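Local coordinates for ParB-like N-terminal domain-containing protein (Pyrococcus furiosus, PDB 1VK1) that is of uncharacterised function but, as a ParB/Srx-fold protein related to archaeal free-serine kinases, probably binds ATP and may act as a kinase, perhaps on free serine, at residues L66-H71 against T223-P228; V177-K182 against K186-K191. All coordinates share one frame; numbering follows the deposited sequence.

Interaction 1 of 2, residues L66-H71 against T223-P228; sequences LIVDGH and TRHVLP. With NA (sodium ion), chain C; PO4 (phosphate ion), chain B.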
ATOM      1  N   LEU A  66      14.456  -4.022  -3.199  1.00  8.71           N
ATOM      2  CA  LEU A  66      13.293  -3.359  -2.658  1.00  9.00           C
ATOM      3  C   LEU A  66      12.103  -3.638  -3.541  1.00  8.36           C
ATOM      4  O   LEU A  66      12.161  -3.410  -4.738  1.00  9.02           O
ATOM      5  CB  LEU A  66      13.573  -1.851  -2.630  1.00  9.44           C
ATOM      6  CG  LEU A  66      12.391  -0.919  -2.348  1.00  9.53           C
ATOM      7  CD1 LEU A  66      11.826  -1.128  -0.941  1.00  9.69           C
ATOM      8  CD2 LEU A  66      12.814   0.523  -2.574  1.00 10.77           C
ATOM      9  N   ILE A  67      11.002  -4.101  -2.946  1.00  8.02           N
ATOM     10  CA  ILE A  67       9.734  -4.138  -3.641  1.00  8.41           C
ATOM     11  C   ILE A  67       9.239  -2.697  -3.712  1.00  8.57           C
ATOM     12  O   ILE A  67       8.947  -2.094  -2.707  1.00  9.60           O
ATOM     13  CB  ILE A  67       8.700  -5.031  -2.932  1.00  7.83           C
ATOM     14  CG1 ILE A  67       9.151  -6.510  -2.948  1.00  8.45           C
ATOM     15  CG2 ILE A  67       7.341  -4.867  -3.606  1.00  8.68           C
ATOM     16  CD1 ILE A  67       8.299  -7.415  -2.087  1.00  9.45           C
ATOM     17  N   VAL A  68       9.139  -2.173  -4.922  1.00  8.42           N
ATOM     18  CA  VAL A  68       8.585  -0.834  -5.155  1.00  8.48           C
ATOM     19  C   VAL A  68       7.067  -0.982  -5.249  1.00  8.36           C
ATOM     20  O   VAL A  68       6.336  -0.299  -4.578  1.00  9.95           O
ATOM     21  CB  VAL A  68       9.218  -0.186  -6.393  1.00  9.04           C
ATOM     22  CG1 VAL A  68       8.538   1.116  -6.723  1.00 10.12           C
ATOM     23  CG2 VAL A  68      10.693   0.034  -6.156  1.00 10.54           C
ATOM     24  N   ASP A  69       6.618  -1.899  -6.099  1.00  8.94           N
ATOM     25  CA  ASP A  69       5.217  -2.196  -6.272  1.00  9.57           C
ATOM     26  C   ASP A  69       5.035  -3.687  -6.434  1.00  8.28           C
ATOM     27  O   ASP A  69       5.750  -4.318  -7.199  1.00 10.05           O
ATOM     28  CB  ASP A  69       4.656  -1.475  -7.523  1.00 12.08           C
ATOM     29  CG  ASP A  69       3.195  -1.691  -7.679  1.00 17.68           C
ATOM     30  OD1 ASP A  69       2.439  -1.350  -6.738  1.00 21.97           O
ATOM     31  OD2 ASP A  69       2.710  -2.246  -8.674  1.00 21.42           O
ATOM     32  N   GLY A  70       4.059  -4.231  -5.720  1.00  8.84           N
ATOM     33  CA  GLY A  70       3.704  -5.643  -5.832  1.00  8.89           C
ATOM     34  C   GLY A  70       3.804  -6.461  -4.559  1.00  8.66           C
ATOM     35  O   GLY A  70       3.978  -7.671  -4.624  1.00  9.29           O
ATOM     36  N   HIS A  71       3.630  -5.851  -3.394  1.00  7.86           N
ATOM     37  CA  HIS A  71       3.682  -6.591  -2.139  1.00  7.86           C
ATOM     38  C   HIS A  71       2.684  -7.733  -2.077  1.00  7.72           C
ATOM     39  O   HIS A  71       3.019  -8.825  -1.635  1.00  8.55           O
ATOM     40  CB  HIS A  71       3.457  -5.667  -0.928  1.00  8.25           C
ATOM     41  CG  HIS A  71       4.565  -4.698  -0.694  1.00  8.20           C
ATOM     42  ND1 HIS A  71       4.670  -3.497  -1.371  1.00  8.87           N
ATOM     43  CD2 HIS A  71       5.640  -4.761   0.130  1.00  8.37           C
ATOM     44  CE1 HIS A  71       5.765  -2.874  -0.949  1.00  8.80           C
ATOM     45  NE2 HIS A  71       6.376  -3.624  -0.059  1.00  9.29           N
ATOM     46  N   THR A 223       2.858   3.521   0.499  1.00 10.61           N
ATOM     47  CA  THR A 223       3.399   4.108  -0.709  1.00 10.41           C
ATOM     48  C   THR A 223       2.503   3.896  -1.903  1.00 10.76           C
ATOM     49  O   THR A 223       1.859   2.858  -2.040  1.00 10.95           O
ATOM     50  CB  THR A 223       4.752   3.569  -1.054  1.00  9.29           C
ATOM     51  OG1 THR A 223       4.640   2.158  -1.294  1.00  9.75           O
ATOM     52  CG2 THR A 223       5.729   3.799   0.092  1.00 11.63           C
ATOM     53  N   ARG A 224       2.535   4.862  -2.801  1.00 10.97           N
ATOM     54  CA  ARG A 224       1.892   4.758  -4.090  1.00 12.02           C
ATOM     55  C   ARG A 224       2.878   5.349  -5.099  1.00 11.68           C
ATOM     56  O   ARG A 224       3.014   6.554  -5.192  1.00 12.83           O
ATOM     57  CB  ARG A 224       0.567   5.523  -4.097  1.00 12.36           C
ATOM     58  CG  ARG A 224      -0.216   5.380  -5.372  1.00 14.40           C
ATOM     59  CD  ARG A 224      -1.555   6.043  -5.303  1.00 15.73           C
ATOM     60  NE  ARG A 224      -1.463   7.497  -5.208  1.00 14.78           N
ATOM     61  CZ  ARG A 224      -1.213   8.314  -6.244  1.00 16.33           C
ATOM     62  NH1 ARG A 224      -1.004   7.823  -7.435  1.00 18.27           N
ATOM     63  NH2 ARG A 224      -1.154   9.609  -6.053  1.00 18.38           N
ATOM     64  N   HIS A 225       3.556   4.500  -5.852  1.00 12.42           N
ATOM     65  CA  HIS A 225       4.604   4.941  -6.769  1.00 13.13           C
ATOM     66  C   HIS A 225       4.036   5.183  -8.151  1.00 14.74           C
ATOM     67  O   HIS A 225       3.134   4.459  -8.608  1.00 15.35           O
ATOM     68  CB  HIS A 225       5.729   3.925  -6.880  1.00 13.21           C
ATOM     69  CG  HIS A 225       6.534   3.782  -5.639  1.00 12.60           C
ATOM     70  ND1 HIS A 225       6.211   2.886  -4.644  1.00 12.22           N
ATOM     71  CD2 HIS A 225       7.679   4.379  -5.246  1.00 12.61           C
ATOM     72  CE1 HIS A 225       7.110   2.971  -3.682  1.00 12.41           C
ATOM     73  NE2 HIS A 225       8.012   3.876  -4.018  1.00 12.28           N
ATOM     74  N   VAL A 226       4.580   6.195  -8.818  1.00 15.17           N
ATOM     75  CA  VAL A 226       4.218   6.562 -10.186  1.00 16.74           C
ATOM     76  C   VAL A 226       5.503   6.710 -11.011  1.00 16.73           C
ATOM     77  O   VAL A 226       6.474   7.277 -10.526  1.00 18.52           O
ATOM     78  CB  VAL A 226       3.419   7.882 -10.220  1.00 19.96           C
ATOM     79  CG1 VAL A 226       3.085   8.285 -11.674  1.00 22.36           C
ATOM     80  CG2 VAL A 226       2.147   7.761  -9.368  1.00 20.98           C
ATOM     81  N   LEU A 227       5.505   6.144 -12.223  1.00 16.00           N
ATOM     82  CA  LEU A 227       6.633   6.230 -13.147  1.00 16.29           C
ATOM     83  C   LEU A 227       6.230   7.170 -14.304  1.00 16.64           C
ATOM     84  O   LEU A 227       5.076   7.551 -14.410  1.00 17.55           O
ATOM     85  CB  LEU A 227       6.974   4.859 -13.732  1.00 16.68           C
ATOM     86  CG  LEU A 227       7.223   3.705 -12.761  1.00 17.41           C
ATOM     87  CD1 LEU A 227       7.528   2.444 -13.516  1.00 19.04           C
ATOM     88  CD2 LEU A 227       8.352   4.027 -11.786  1.00 18.96           C
ATOM     89  N   PRO A 228       7.167   7.510 -15.191  1.00 17.34           N
ATOM     90  CA  PRO A 228       6.817   8.314 -16.377  1.00 18.06           C
ATOM     91  C   PRO A 228       5.961   7.589 -17.397  1.00 19.16           C
ATOM     92  O   PRO A 228       5.465   8.221 -18.336  1.00 20.53           O
ATOM     93  CB  PRO A 228       8.188   8.636 -17.000  1.00 19.59           C
ATOM     94  CG  PRO A 228       9.144   8.457 -15.920  1.00 18.83           C
ATOM     95  CD  PRO A 228       8.610   7.258 -15.130  1.00 18.62           C
TER
HETATM   96 NA    NA C 302       2.740   0.768  -1.844  1.00 11.95          NA
HETATM   97  P   PO4 B 301       1.310  -3.191  -2.947  1.00 14.39           P
HETATM   98  O1  PO4 B 301       1.280  -2.929  -1.333  1.00 14.94           O
HETATM   99  O2  PO4 B 301       0.742  -4.657  -3.131  1.00 13.41           O
HETATM  100  O3  PO4 B 301       0.420  -2.183  -3.585  1.00 15.29           O
HETATM  101  O4  PO4 B 301       2.748  -3.106  -3.421  1.00  8.85           O
HETATM  102  O   HOH W   1       3.966  -0.551  -3.110  1.00 13.73           O
HETATM  103  O   HOH W   2       3.596   1.570  -5.340  1.00 17.02           O
HETATM  104  O   HOH W   3       0.920   0.438  -3.517  1.00 16.63           O

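Interaction 2 of 2, residues V177-K182 against K186-K191; sequences VYYGLK and KADMEK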
ATOM      1  N   VAL A 177     -11.891   1.114   1.574  1.00 16.60           N
ATOM      2  CA  VAL A 177     -11.347   1.361   0.247  1.00 17.50           C
ATOM      3  C   VAL A 177     -10.160   2.294   0.353  1.00 15.77           C
ATOM      4  O   VAL A 177     -10.059   3.074   1.288  1.00 19.15           O
ATOM      5  CB  VAL A 177     -12.386   1.944  -0.706  1.00 20.96           C
ATOM      6  CG1 VAL A 177     -13.549   0.967  -0.879  1.00 21.74           C
ATOM      7  CG2 VAL A 177     -12.890   3.261  -0.219  1.00 23.12           C
ATOM      8  N   TYR A 178      -9.253   2.173  -0.583  1.00 15.88           N
ATOM      9  CA  TYR A 178      -8.052   2.984  -0.588  1.00 15.70           C
ATOM     10  C   TYR A 178      -8.064   3.877  -1.807  1.00 16.31           C
ATOM     11  O   TYR A 178      -8.079   3.383  -2.901  1.00 19.17           O
ATOM     12  CB  TYR A 178      -6.808   2.080  -0.576  1.00 18.65           C
ATOM     13  CG  TYR A 178      -6.691   1.270   0.683  1.00 20.23           C
ATOM     14  CD1 TYR A 178      -5.996   1.742   1.778  1.00 20.79           C
ATOM     15  CD2 TYR A 178      -7.315   0.005   0.785  1.00 21.44           C
ATOM     16  CE1 TYR A 178      -5.917   0.969   2.973  1.00 22.78           C
ATOM     17  CE2 TYR A 178      -7.247  -0.739   1.926  1.00 23.60           C
ATOM     18  CZ  TYR A 178      -6.546  -0.264   3.021  1.00 22.41           C
ATOM     19  OH  TYR A 178      -6.491  -1.033   4.167  1.00 25.26           O
ATOM     20  N   TYR A 179      -8.052   5.213  -1.589  1.00 15.84           N
ATOM     21  CA  TYR A 179      -8.020   6.222  -2.663  1.00 15.97           C
ATOM     22  C   TYR A 179      -6.598   6.649  -2.962  1.00 15.87           C
ATOM     23  O   TYR A 179      -5.836   6.938  -2.051  1.00 14.84           O
ATOM     24  CB  TYR A 179      -8.812   7.480  -2.243  1.00 16.92           C
ATOM     25  CG  TYR A 179     -10.301   7.305  -2.333  1.00 17.93           C
ATOM     26  CD1 TYR A 179     -11.018   7.769  -3.428  1.00 18.60           C
ATOM     27  CD2 TYR A 179     -10.992   6.646  -1.345  1.00 18.79           C
ATOM     28  CE1 TYR A 179     -12.392   7.588  -3.508  1.00 19.37           C
ATOM     29  CE2 TYR A 179     -12.375   6.460  -1.433  1.00 18.35           C
ATOM     30  CZ  TYR A 179     -13.044   6.927  -2.511  1.00 18.69           C
ATOM     31  OH  TYR A 179     -14.403   6.741  -2.587  1.00 20.45           O
ATOM     32  N   GLY A 180      -6.251   6.735  -4.241  1.00 17.35           N
ATOM     33  CA  GLY A 180      -4.941   7.266  -4.645  1.00 17.60           C
ATOM     34  C   GLY A 180      -4.791   8.748  -4.366  1.00 17.76           C
ATOM     35  O   GLY A 180      -3.713   9.215  -4.011  1.00 17.51           O
ATOM     36  N   LEU A 181      -5.892   9.496  -4.552  1.00 19.13           N
ATOM     37  CA  LEU A 181      -5.884  10.941  -4.427  1.00 19.74           C
ATOM     38  C   LEU A 181      -6.813  11.416  -3.337  1.00 19.11           C
ATOM     39  O   LEU A 181      -7.981  11.028  -3.284  1.00 19.14           O
ATOM     40  CB  LEU A 181      -6.310  11.576  -5.753  1.00 21.47           C
ATOM     41  CG  LEU A 181      -5.423  11.297  -6.957  1.00 22.57           C
ATOM     42  CD1 LEU A 181      -6.044  11.899  -8.213  1.00 23.57           C
ATOM     43  CD2 LEU A 181      -4.044  11.855  -6.759  1.00 22.80           C
ATOM     44  N   LYS A 182      -6.301  12.288  -2.476  1.00 19.68           N
ATOM     45  CA  LYS A 182      -7.074  12.816  -1.360  1.00 21.41           C
ATOM     46  C   LYS A 182      -8.308  13.571  -1.844  1.00 23.06           C
ATOM     47  O   LYS A 182      -9.360  13.529  -1.198  1.00 21.59           O
ATOM     48  CB  LYS A 182      -6.200  13.743  -0.523  1.00 24.14           C
ATOM     49  CG  LYS A 182      -6.827  14.177   0.756  1.00 25.26           C
ATOM     50  CD  LYS A 182      -5.817  14.907   1.654  1.00 26.26           C
ATOM     51  CE  LYS A 182      -5.350  16.209   1.059  1.00 27.08           C
ATOM     52  NZ  LYS A 182      -4.493  16.950   2.012  1.00 27.48           N
ATOM     53  N   LYS A 186     -12.291  13.067  -0.856  1.00 22.92           N
ATOM     54  CA  LYS A 186     -13.106  14.191  -0.393  1.00 24.52           C
ATOM     55  C   LYS A 186     -14.335  14.411  -1.287  1.00 24.87           C
ATOM     56  O   LYS A 186     -15.422  14.675  -0.780  1.00 27.42           O
ATOM     57  CB  LYS A 186     -12.259  15.463  -0.277  1.00 25.01           C
ATOM     58  CG  LYS A 186     -11.288  15.411   0.909  1.00 25.76           C
ATOM     59  CD  LYS A 186     -10.703  16.771   1.248  1.00 25.96           C
ATOM     60  CE  LYS A 186      -9.808  16.691   2.497  1.00 25.80           C
ATOM     61  NZ  LYS A 186      -9.316  18.049   2.957  1.00 26.73           N
ATOM     62  N   ALA A 187     -14.152  14.286  -2.600  1.00 23.89           N
ATOM     63  CA  ALA A 187     -15.268  14.398  -3.559  1.00 25.03           C
ATOM     64  C   ALA A 187     -16.314  13.303  -3.322  1.00 25.84           C
ATOM     65  O   ALA A 187     -17.514  13.557  -3.420  1.00 27.99           O
ATOM     66  CB  ALA A 187     -14.756  14.328  -4.969  1.00 25.28           C
ATOM     67  N   ASP A 188     -15.863  12.082  -3.018  1.00 25.58           N
ATOM     68  CA  ASP A 188     -16.788  10.972  -2.744  1.00 23.78           C
ATOM     69  C   ASP A 188     -17.488  11.102  -1.392  1.00 23.94           C
ATOM     70  O   ASP A 188     -18.628  10.652  -1.243  1.00 25.53           O
ATOM     71  CB  ASP A 188     -16.082   9.608  -2.871  1.00 24.23           C
ATOM     72  CG  ASP A 188     -15.992   9.129  -4.313  1.00 25.52           C
ATOM     73  OD1 ASP A 188     -16.443   9.864  -5.231  1.00 28.10           O
ATOM     74  OD2 ASP A 188     -15.503   8.029  -4.637  1.00 24.76           O
ATOM     75  N   MET A 189     -16.829  11.728  -0.415  1.00 23.19           N
ATOM     76  CA  MET A 189     -17.474  12.036   0.849  1.00 23.60           C
ATOM     77  C   MET A 189     -18.596  13.049   0.640  1.00 25.97           C
ATOM     78  O   MET A 189     -19.670  12.918   1.233  1.00 26.54           O
ATOM     79  CB  MET A 189     -16.485  12.586   1.872  1.00 23.90           C
ATOM     80  CG  MET A 189     -15.817  11.510   2.719  1.00 25.13           C
ATOM     81  SD  MET A 189     -14.703  12.122   3.969  1.00 27.69           S
ATOM     82  CE  MET A 189     -15.369  13.759   4.239  1.00 28.13           C
ATOM     83  N   GLU A 190     -18.337  14.044  -0.202  1.00 26.60           N
ATOM     84  CA  GLU A 190     -19.355  15.057  -0.536  1.00 27.81           C
ATOM     85  C   GLU A 190     -20.581  14.381  -1.137  1.00 29.50           C
ATOM     86  O   GLU A 190     -21.719  14.713  -0.778  1.00 31.58           O
ATOM     87  CB  GLU A 190     -18.793  16.094  -1.501  1.00 28.22           C
ATOM     88  N   LYS A 191     -20.341  13.419  -2.036  1.00 29.11           N
ATOM     89  CA  LYS A 191     -21.416  12.663  -2.702  1.00 29.34           C
ATOM     90  C   LYS A 191     -22.105  11.630  -1.796  1.00 29.62           C
ATOM     91  O   LYS A 191     -23.135  11.052  -2.182  1.00 30.10           O
ATOM     92  CB  LYS A 191     -20.870  11.956  -3.943  1.00 30.80           C
ATOM     93  CG  LYS A 191     -20.387  12.899  -5.029  1.00 32.46           C
ATOM     94  CD  LYS A 191     -19.766  12.149  -6.194  1.00 33.68           C
ATOM     95  CE  LYS A 191     -19.014  13.099  -7.118  1.00 34.75           C
ATOM     96  NZ  LYS A 191     -18.471  12.423  -8.324  1.00 36.15           N
TER

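Interaction 1 of 2, residues L66-H71 against T223-P228
Val68 turns CG1 away from its backbone N (chi1 173°) and His225 holds its imidazole beside its own backbone N (chi1 -68°), which brings a methyl group and a ring face together. Val68 CG1 lies 3.5 Å from the His225 ring centroid, close to the ring normal, a clear CH-pi contact in which the two side chains meet at about a right angle. Residues 66-71 belong to the ParB/Srx-like domain, where a classic beta bulge, with Val68 and Asp69 both facing Leu55, follows strand 65-67 and leads into an anion-binding turn at the start of helix 71-80. There a phosphate, probably from the crystallisation liquor, has one oxygen gripped three times: PO4 O4 accepts from Gly70 N, from His71 N at 2.9 Å (168°), and from His71 ND1 at 2.8 Å, the last at the edge of the imidazole. Gly70 sits at the helix N-cap with backbone angles that would press a side chain against the preceding carbonyl. Thr223 faces this turn and chelates sodium through its O and OG1, the latter also hydrogen-bonded to His29 NE2, while Glu30 completes the metal site. The nitrogens of His225 are occupied: NE2 bonds Tyr92 OH, while ND1 and the backbone N both meet water 2. Were His225 an alanine, Val68 CG1 would probably lose its aromatic cover and Tyr92 OH this mate. Between sodium and phosphate stands water 1, a ligand of the metal that is also hydrogen-bonded to both Val68 O and PO4 O4 (2.8 Å each).

Interaction 2 of 2, residues V177-K182 against K186-K191
Tyr179 OH donates to Asp188 OD2 at 2.7 Å, the shortest polar bond between the strand end and the helix. The carboxylate oxygen receives it on its anti lone pair, the one turned away from OD1, and lies at the edge of the phenol ring, in its plane, 3.3 Å from CE1. Ring and carboxylate planes are nevertheless 79° apart, so the two flat groups stand nearly upright to one another, and of the carboxylate oxygens it is OD2 that meets the ring edge. Both side chains leave their backbones with CG anti to the carbonyl carbon (chi1 -77° for Tyr179 and -82° for Asp188), which carries the phenol across the turn and sets the carboxylate in its path. Asp188 CB adds a close approach of 3.3 Å to the same hydroxyl oxygen, and Ile194 packs against both residues. Here the chain passes from a beta strand into a helix: strand 177-179, paired antiparallel with strand 98-105, runs through Gly180 to Leu181 at the N-cap position and straight into helix 182-190. The first turn of that helix supplies the second bond, from Lys186 N to Lys182 O at 3.0 Å, an ordinary i to i+4 link. Lys186 then runs out extended beyond CG, its CG passing 3.4 Å from that same carbonyl oxygen. The two lysines stand side by side, with CG of Lys182 4.3 Å from CE of Lys186, and their NZ atoms are 5.0 Å apart. Their like charges are probably offset by shared acids, since both ammonium groups form salt bridges with Glu131, one to each carboxylate oxygen, and Lys182 NZ reaches Glu135 as well.

From the N terminus, the chain lays down strands 19-22, 54-58 and 65-67, and the turn after 65-67 supplies the first half of interaction 1; strand 84-90 then completes that sheet. The chain next enters strand 98-105 and continues through the region related to SerK, where interaction 2 closes a short local loop between strand 177-179 and helix 182-190. Only at residues 223-228 does it return to complete interaction 1, whose long loop encloses interaction 2 without crossing it. Strands 177-179 and 224-226 flank strand 98-105, so both contacts reach one three-stranded sheet. Their centres lie about 21 Å apart, yet Arg224 packs against Gly180 and Leu181.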